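PDB 2FCK: ribosomal-protein-serine acetyltransferase, putative from Vibrio cholerae O1 biovar eltor, which probably transfers acetyl groups from acetyl-CoA to protein N termini, perhaps those of ribosomal proteins, as a member of the GNAT acetyltransferase family. Local coordinates for residues 7-12 / 16-21; 75-80 / 112-117; 121-126 / 133-138. All coordinates share one frame; numbering follows the deposited sequence.

Contact 1 (7-12 / 16-21)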
# COMPACT_ATOMS: atom_id res chain seq x y z
N ASP A 7 24.52 1.96 -7.18
CA ASP A 7 25.06 2.72 -8.32
C ASP A 7 24.01 2.97 -9.40
O ASP A 7 24.29 3.64 -10.43
CB ASP A 7 26.25 1.97 -8.92
CG ASP A 7 27.49 2.12 -8.08
OD1 ASP A 7 27.72 3.24 -7.56
OD2 ASP A 7 28.24 1.12 -7.95
N PHE A 8 22.83 2.41 -9.20
CA PHE A 8 21.78 2.50 -10.22
C PHE A 8 21.27 3.91 -10.38
O PHE A 8 20.97 4.57 -9.39
CB PHE A 8 20.55 1.66 -9.83
CG PHE A 8 19.39 1.78 -10.81
CD1 PHE A 8 18.21 2.47 -10.45
CD2 PHE A 8 19.47 1.24 -12.10
CE1 PHE A 8 17.13 2.61 -11.37
CE2 PHE A 8 18.39 1.36 -13.01
CZ PHE A 8 17.22 2.04 -12.64
N GLN A 9 21.22 4.38 -11.64
CA GLN A 9 20.75 5.74 -11.94
C GLN A 9 19.68 5.69 -13.03
O GLN A 9 19.69 4.81 -13.90
CB GLN A 9 21.88 6.64 -12.43
CG GLN A 9 23.20 6.42 -11.66
CD GLN A 9 24.21 7.46 -11.93
OE1 GLN A 9 24.26 8.01 -13.04
NE2 GLN A 9 25.03 7.77 -10.92
N ILE A 10 18.76 6.65 -12.97
CA ILE A 10 17.90 6.89 -14.11
C ILE A 10 18.35 8.24 -14.66
O ILE A 10 18.37 9.23 -13.94
CB ILE A 10 16.38 6.91 -13.70
CG1 ILE A 10 15.89 5.58 -13.14
CG2 ILE A 10 15.52 7.33 -14.91
CD1 ILE A 10 14.55 5.77 -12.36
N VAL A 11 18.74 8.28 -15.94
CA VAL A 11 19.30 9.48 -16.55
C VAL A 11 18.43 9.93 -17.71
O VAL A 11 18.06 9.14 -18.55
CB VAL A 11 20.75 9.25 -17.07
CG1 VAL A 11 21.33 10.57 -17.61
CG2 VAL A 11 21.59 8.65 -15.98
N THR A 12 18.09 11.20 -17.72
CA THR A 12 17.23 11.75 -18.75
C THR A 12 18.06 12.76 -19.55
O THR A 12 19.25 12.83 -19.37
CB THR A 12 16.01 12.47 -18.12
OG1 THR A 12 16.46 13.58 -17.35
CG2 THR A 12 15.16 11.54 -17.27
N GLN A 16 19.83 13.59 -13.63
CA GLN A 16 20.41 12.34 -13.19
C GLN A 16 19.71 12.02 -11.88
O GLN A 16 19.81 12.81 -10.92
CB GLN A 16 21.91 12.52 -12.96
CG GLN A 16 22.61 11.31 -12.46
CD GLN A 16 24.01 11.66 -11.97
OE1 GLN A 16 24.21 12.60 -11.19
NE2 GLN A 16 24.99 10.94 -12.49
N LEU A 17 19.02 10.89 -11.85
CA LEU A 17 18.27 10.46 -10.67
C LEU A 17 19.12 9.36 -10.01
O LEU A 17 19.37 8.34 -10.64
CB LEU A 17 16.88 9.88 -11.08
CG LEU A 17 15.76 10.90 -11.33
CD1 LEU A 17 16.09 11.87 -12.50
CD2 LEU A 17 14.52 10.09 -11.66
N ARG A 18 19.50 9.55 -8.75
CA ARG A 18 20.41 8.61 -8.07
C ARG A 18 20.38 8.81 -6.56
O ARG A 18 19.83 9.81 -6.07
CB ARG A 18 21.85 8.84 -8.57
CG ARG A 18 22.38 10.29 -8.39
CD ARG A 18 23.90 10.30 -8.54
NE ARG A 18 24.47 11.63 -8.49
CZ ARG A 18 24.84 12.24 -7.37
NH1 ARG A 18 24.63 11.65 -6.19
NH2 ARG A 18 25.39 13.45 -7.42
N LEU A 19 21.01 7.88 -5.84
CA LEU A 19 21.15 8.05 -4.40
C LEU A 19 21.95 9.31 -4.14
O LEU A 19 23.05 9.51 -4.70
CB LEU A 19 21.97 6.90 -3.81
CG LEU A 19 21.11 5.78 -3.31
CD1 LEU A 19 22.04 4.66 -2.84
CD2 LEU A 19 20.12 6.18 -2.18
N ILE A 20 21.43 10.11 -3.21
CA ILE A 20 22.25 11.17 -2.61
C ILE A 20 23.29 10.53 -1.69
O ILE A 20 22.96 9.64 -0.89
CB ILE A 20 21.36 12.15 -1.82
CG1 ILE A 20 20.26 12.75 -2.74
CG2 ILE A 20 22.22 13.24 -1.16
CD1 ILE A 20 19.26 13.63 -1.96
N THR A 21 24.57 10.96 -1.79
CA THR A 21 25.61 10.37 -0.95
C THR A 21 25.86 11.16 0.33
O THR A 21 25.47 12.33 0.45
CB THR A 21 26.94 10.26 -1.71
OG1 THR A 21 27.45 11.57 -1.90
CG2 THR A 21 26.74 9.63 -3.06
O HOH W 1 22.33 5.56 -7.34
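With CG anti to the backbone N (chi1 178°), Q16 swings its amide toward Q9, whose own CG lies beside its backbone N (chi1 -40°) and leans the second amide over to meet it. Q16 NE2 donates to Q9 OE1 at 3.1 Å, a bent bond whose donor sits above the carbonyl plane rather than on a lone pair. The amide planes stand 81° apart. Glutamine suits position 16 because its amide both donates and accepts: R18 NE reaches Q16 OE1 at 2.9 Å. The guanidinium of R18 also forms a salt bridge with E24 and a cation-pi contact with F76, while R18 CD, in the aliphatic part of the chain, lies 3.7 Å from Q9 NE2. Q16 and R18 belong to one strand of a beta hairpin at the edge of the GNAT sheet. Its antiparallel hydrogen-bonded pair is I10 and L17, with I10 N to L17 O at 2.9 Å and L17 N to I10 O at 2.7 Å. I10 CB and L17 CB, 4.0 Å apart, turn to the face opposite V11 and Q16; there I10 meets A121 and F125 of helix 114-129. Beyond this pair a water donates to F8 O and accepts from L19 N.

Contact 2 (75-80 / 112-117). With NO3 (nitrate ion), chain D.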
# COMPACT_ATOMS: atom_id res chain seq x y z
N VAL A 75 17.42 14.25 -7.37
CA VAL A 75 17.37 14.68 -8.78
C VAL A 75 18.44 15.74 -8.98
O VAL A 75 18.35 16.82 -8.39
CB VAL A 75 15.96 15.23 -9.15
CG1 VAL A 75 15.91 15.73 -10.65
CG2 VAL A 75 14.86 14.16 -8.89
N PHE A 76 19.46 15.39 -9.79
CA PHE A 76 20.58 16.29 -10.05
C PHE A 76 20.59 16.78 -11.50
O PHE A 76 20.43 16.00 -12.43
CB PHE A 76 21.89 15.59 -9.77
CG PHE A 76 22.08 15.18 -8.35
CD1 PHE A 76 21.59 13.96 -7.89
CD2 PHE A 76 22.78 16.01 -7.46
CE1 PHE A 76 21.79 13.57 -6.56
CE2 PHE A 76 22.97 15.63 -6.11
CZ PHE A 76 22.48 14.41 -5.66
N GLU A 77 20.83 18.08 -11.66
CA GLU A 77 20.99 18.67 -12.97
C GLU A 77 22.32 18.16 -13.52
O GLU A 77 23.34 18.20 -12.85
CB GLU A 77 20.98 20.20 -12.81
CG GLU A 77 20.96 21.02 -14.05
CD GLU A 77 20.72 22.47 -13.69
OE1 GLU A 77 21.45 23.00 -12.82
OE2 GLU A 77 19.79 23.07 -14.24
N ARG A 78 22.29 17.61 -14.73
CA ARG A 78 23.40 16.84 -15.22
C ARG A 78 24.61 17.75 -15.43
O ARG A 78 25.70 17.39 -15.08
CB ARG A 78 23.05 16.11 -16.52
CG ARG A 78 22.12 14.94 -16.36
CD ARG A 78 21.82 14.28 -17.69
NE ARG A 78 22.99 13.55 -18.19
CZ ARG A 78 23.11 13.08 -19.43
NH1 ARG A 78 22.15 13.30 -20.32
NH2 ARG A 78 24.22 12.41 -19.78
N GLN A 79 24.38 18.94 -15.97
CA GLN A 79 25.51 19.81 -16.32
C GLN A 79 26.21 20.34 -15.05
O GLN A 79 27.41 20.20 -14.88
CB GLN A 79 25.04 20.92 -17.25
CG GLN A 79 25.15 20.51 -18.74
CD GLN A 79 24.35 21.40 -19.69
OE1 GLN A 79 23.92 22.51 -19.33
NE2 GLN A 79 24.15 20.91 -20.93
N THR A 80 25.42 20.88 -14.13
CA THR A 80 25.95 21.56 -12.95
C THR A 80 26.13 20.64 -11.74
O THR A 80 26.81 21.00 -10.78
CB THR A 80 25.00 22.68 -12.55
OG1 THR A 80 23.71 22.12 -12.23
CG2 THR A 80 24.85 23.69 -13.69
N GLN A 112 11.41 25.20 -14.97
CA GLN A 112 12.16 24.64 -16.12
C GLN A 112 11.68 23.25 -16.62
O GLN A 112 12.27 22.68 -17.54
CB GLN A 112 13.65 24.56 -15.76
CG GLN A 112 14.29 25.93 -15.49
CD GLN A 112 15.71 25.80 -15.02
OE1 GLN A 112 16.61 25.44 -15.79
NE2 GLN A 112 15.94 26.10 -13.74
N GLY A 113 10.62 22.73 -16.00
CA GLY A 113 10.07 21.44 -16.39
C GLY A 113 10.87 20.28 -15.81
O GLY A 113 10.65 19.14 -16.22
N TYR A 114 11.76 20.53 -14.84
CA TYR A 114 12.51 19.45 -14.18
C TYR A 114 11.61 18.49 -13.40
O TYR A 114 11.88 17.28 -13.33
CB TYR A 114 13.57 19.98 -13.22
CG TYR A 114 14.79 20.62 -13.92
CD1 TYR A 114 15.78 21.23 -13.17
CD2 TYR A 114 14.94 20.57 -15.29
CE1 TYR A 114 16.91 21.78 -13.76
CE2 TYR A 114 16.08 21.13 -15.92
CZ TYR A 114 17.05 21.74 -15.13
OH TYR A 114 18.15 22.29 -15.75
N GLY A 115 10.56 19.04 -12.79
CA GLY A 115 9.66 18.15 -12.03
C GLY A 115 8.96 17.14 -12.92
O GLY A 115 8.88 15.93 -12.61
N LYS A 116 8.50 17.60 -14.07
CA LYS A 116 7.82 16.72 -15.03
C LYS A 116 8.85 15.72 -15.61
O LYS A 116 8.55 14.52 -15.72
CB LYS A 116 7.17 17.53 -16.16
CG LYS A 116 6.33 16.64 -17.07
CD LYS A 116 5.67 17.47 -18.15
CE LYS A 116 4.92 16.61 -19.12
NZ LYS A 116 4.39 17.53 -20.18
N GLU A 117 10.06 16.17 -15.90
CA GLU A 117 11.06 15.29 -16.48
C GLU A 117 11.46 14.19 -15.45
O GLU A 117 11.52 13.02 -15.79
CB GLU A 117 12.29 16.11 -16.92
CG GLU A 117 13.38 15.29 -17.62
CD GLU A 117 14.46 16.19 -18.18
OE1 GLU A 117 14.16 17.36 -18.52
OE2 GLU A 117 15.62 15.76 -18.28
N NO3 D . 7.38 20.80 -13.61
O1 NO3 D . 7.50 21.04 -12.26
O2 NO3 D . 6.21 20.91 -14.32
O3 NO3 D . 8.46 20.38 -14.31
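E77, the last residue of strand 71-77, reaches across to Y114 in the first turn of helix 114-129. From CB the chain runs out extended, with CG anti to the backbone N (chi1 -173°), which carries the carboxylate away from its strand. E77 CG already lies 3.5 Å from Y114 OH, and CD comes to 3.3 Å from the same oxygen. At the tip, E77 OE2 accepts a hydrogen bond from Y114 OH; the modelled separation of 2.4 Å is very short, so its exact value is doubtful. OE2 meets the ring at its edge, close to the ring plane, while the carboxylate stands at 89° to the ring. Over one face of the ring, offset toward the rim, lies Q112 CB. Between these two residues G113 adopts a positive phi, easy for glycine, ending one short helix in a Schellman motif and occupying the N-cap position of the next. G113 and G115 fit the Q-x-x-G-x-G signature of GNAT enzymes, whose backbone amides bind the pyrophosphate of acetyl-CoA. A nitrate, probably from the crystallisation liquor, sits here, bonded to K116 N and R152 NE, though its placement is less sure. Having no side chain, G115 leaves room for it. A phenol that donates a hydrogen bond to a carboxylate makes a link likely to be strengthened by negative charge on E77, tying strand end to helix start.

Contact 3 (121-126 / 133-138)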
# COMPACT_ATOMS: atom_id res chain seq x y z
N ALA A 121 10.25 10.20 -15.58
CA ALA A 121 11.31 9.16 -15.65
C ALA A 121 11.00 8.04 -14.65
O ALA A 121 11.05 6.83 -14.98
CB ALA A 121 12.67 9.80 -15.35
N LEU A 122 10.56 8.46 -13.45
CA LEU A 122 10.31 7.47 -12.41
C LEU A 122 9.07 6.64 -12.76
O LEU A 122 9.03 5.42 -12.58
CB LEU A 122 10.17 8.17 -11.05
CG LEU A 122 9.95 7.19 -9.87
CD1 LEU A 122 11.14 6.23 -9.74
CD2 LEU A 122 9.68 7.94 -8.54
N ILE A 123 8.04 7.29 -13.26
CA ILE A 123 6.82 6.60 -13.65
C ILE A 123 7.10 5.56 -14.76
O ILE A 123 6.65 4.41 -14.73
CB ILE A 123 5.80 7.66 -14.14
CG1 ILE A 123 5.26 8.47 -12.90
CG2 ILE A 123 4.60 6.98 -14.92
CD1 ILE A 123 4.53 9.77 -13.40
N LEU A 124 7.86 5.97 -15.76
CA LEU A 124 8.22 5.05 -16.84
C LEU A 124 9.04 3.87 -16.33
O LEU A 124 8.83 2.74 -16.76
CB LEU A 124 8.96 5.77 -17.96
CG LEU A 124 8.07 6.77 -18.71
CD1 LEU A 124 8.95 7.58 -19.72
CD2 LEU A 124 6.84 6.09 -19.36
N PHE A 125 9.96 4.13 -15.41
CA PHE A 125 10.72 3.04 -14.79
C PHE A 125 9.78 2.05 -14.12
O PHE A 125 9.89 0.82 -14.30
CB PHE A 125 11.74 3.65 -13.83
CG PHE A 125 12.37 2.65 -12.90
CD1 PHE A 125 13.35 1.78 -13.36
CD2 PHE A 125 11.99 2.62 -11.57
CE1 PHE A 125 13.95 0.86 -12.48
CE2 PHE A 125 12.56 1.70 -10.69
CZ PHE A 125 13.53 0.83 -11.16
N CYS A 126 8.81 2.59 -13.36
CA CYS A 126 7.84 1.71 -12.67
C CYS A 126 7.00 0.86 -13.63
O CYS A 126 6.80 -0.34 -13.38
CB CYS A 126 6.92 2.54 -11.79
SG CYS A 126 7.71 3.22 -10.34
N THR A 133 1.28 -2.02 -12.47
CA THR A 133 0.09 -1.69 -13.24
C THR A 133 -0.75 -0.55 -12.64
O THR A 133 -1.77 -0.21 -13.17
CB THR A 133 -0.81 -2.96 -13.56
OG1 THR A 133 -0.93 -3.78 -12.40
CG2 THR A 133 -0.17 -3.78 -14.71
N ARG A 134 -0.27 0.03 -11.54
CA ARG A 134 -0.89 1.20 -10.94
C ARG A 134 0.11 1.89 -10.02
O ARG A 134 0.83 1.23 -9.26
CB ARG A 134 -2.10 0.77 -10.09
CG ARG A 134 -2.83 1.94 -9.40
CD ARG A 134 -4.18 1.46 -8.72
NE ARG A 134 -4.66 2.49 -7.77
CZ ARG A 134 -5.55 3.46 -8.05
NH1 ARG A 134 -6.12 3.53 -9.24
NH2 ARG A 134 -5.84 4.38 -7.15
N LEU A 135 0.10 3.23 -10.04
CA LEU A 135 0.88 4.00 -9.06
C LEU A 135 -0.07 4.99 -8.38
O LEU A 135 -0.93 5.52 -9.04
CB LEU A 135 1.98 4.80 -9.76
CG LEU A 135 2.99 3.95 -10.59
CD1 LEU A 135 3.92 4.86 -11.44
CD2 LEU A 135 3.82 3.07 -9.71
N GLU A 136 0.10 5.19 -7.08
CA GLU A 136 -0.60 6.25 -6.34
C GLU A 136 0.37 7.37 -5.88
O GLU A 136 1.47 7.08 -5.36
CB GLU A 136 -1.33 5.65 -5.15
CG GLU A 136 -2.60 4.94 -5.68
CD GLU A 136 -3.46 4.32 -4.57
OE1 GLU A 136 -3.09 4.40 -3.37
OE2 GLU A 136 -4.48 3.70 -4.94
N ILE A 137 -0.05 8.62 -6.06
CA ILE A 137 0.56 9.81 -5.48
C ILE A 137 -0.38 10.38 -4.43
O ILE A 137 -1.57 10.43 -4.73
CB ILE A 137 0.79 10.82 -6.57
CG1 ILE A 137 1.88 10.29 -7.52
CG2 ILE A 137 1.21 12.19 -6.02
CD1 ILE A 137 1.87 10.94 -8.81
N VAL A 138 0.11 10.73 -3.22
CA VAL A 138 -0.73 11.35 -2.19
C VAL A 138 -0.21 12.77 -1.99
O VAL A 138 0.96 12.94 -1.66
CB VAL A 138 -0.65 10.62 -0.81
CG1 VAL A 138 -1.61 11.27 0.22
CG2 VAL A 138 -1.01 9.15 -1.05
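L135 sets both methyls against C126 on helix 114-129, and CD1 against I123 as well. Its CG lies anti to the carbonyl carbon (chi1 -59°), and the second torsion, near 180°, turns the fork so that L135 CD1 and CD2 both face C126 CB, each 3.8 Å from it. C126 SG, turned beside its own backbone N, lies 3.9 Å from L135 CD2. L135 CD1 also nestles against I123, meeting I123 CA at 4.0 Å and both branches, CG1 and CG2, at 4.1 Å. A forked leucine suits this spot because it can fill the groove beside the helix, while the small cysteine lets the helix come near. The contact belongs to a beta-alpha-beta crossover of the GNAT fold: helix 114-129 links the parallel, neighbouring strands 98-105 and 134-139 and lies over one face of the sheet. On that face I123 continues onto L101 and L179, and C126 onto I89. R134 and E136, alternating with L135, project from the other face. The guanidinium of R134 approaches E136 side-on and makes two hydrogen bonds to one oxygen, R134 NE at 3.1 Å and NH2 at 2.7 Å from E136 OE2, which is met on its anti side. Each charge has a further partner, R134 with E158 and E136 with R164. R134 NH1 also donates to the backbone O of P162 in the second subunit.

Overall arrangement
Followed from the N terminus, the three contacts close in series, with none nested in or crossing another. Contact 1 shuts a tight hairpin at one edge of the sheet. Contact 2 closes the longest loop, 31 residues that are mostly strand, and brings the end of strand 71-77 to the start of helix 114-129. Contact 3 then closes a short return from that same helix to strand 134-139. Contacts 1 and 2 join directly: Q16 N probably bonds F76 O, and T12 bonds E117. Contact 1 also touches contact 3, where the F8 ring meets that of F125 and T12 touches A121. Helix 114-129 thus connects the N-terminal hairpin, the central strands and strand 134-139.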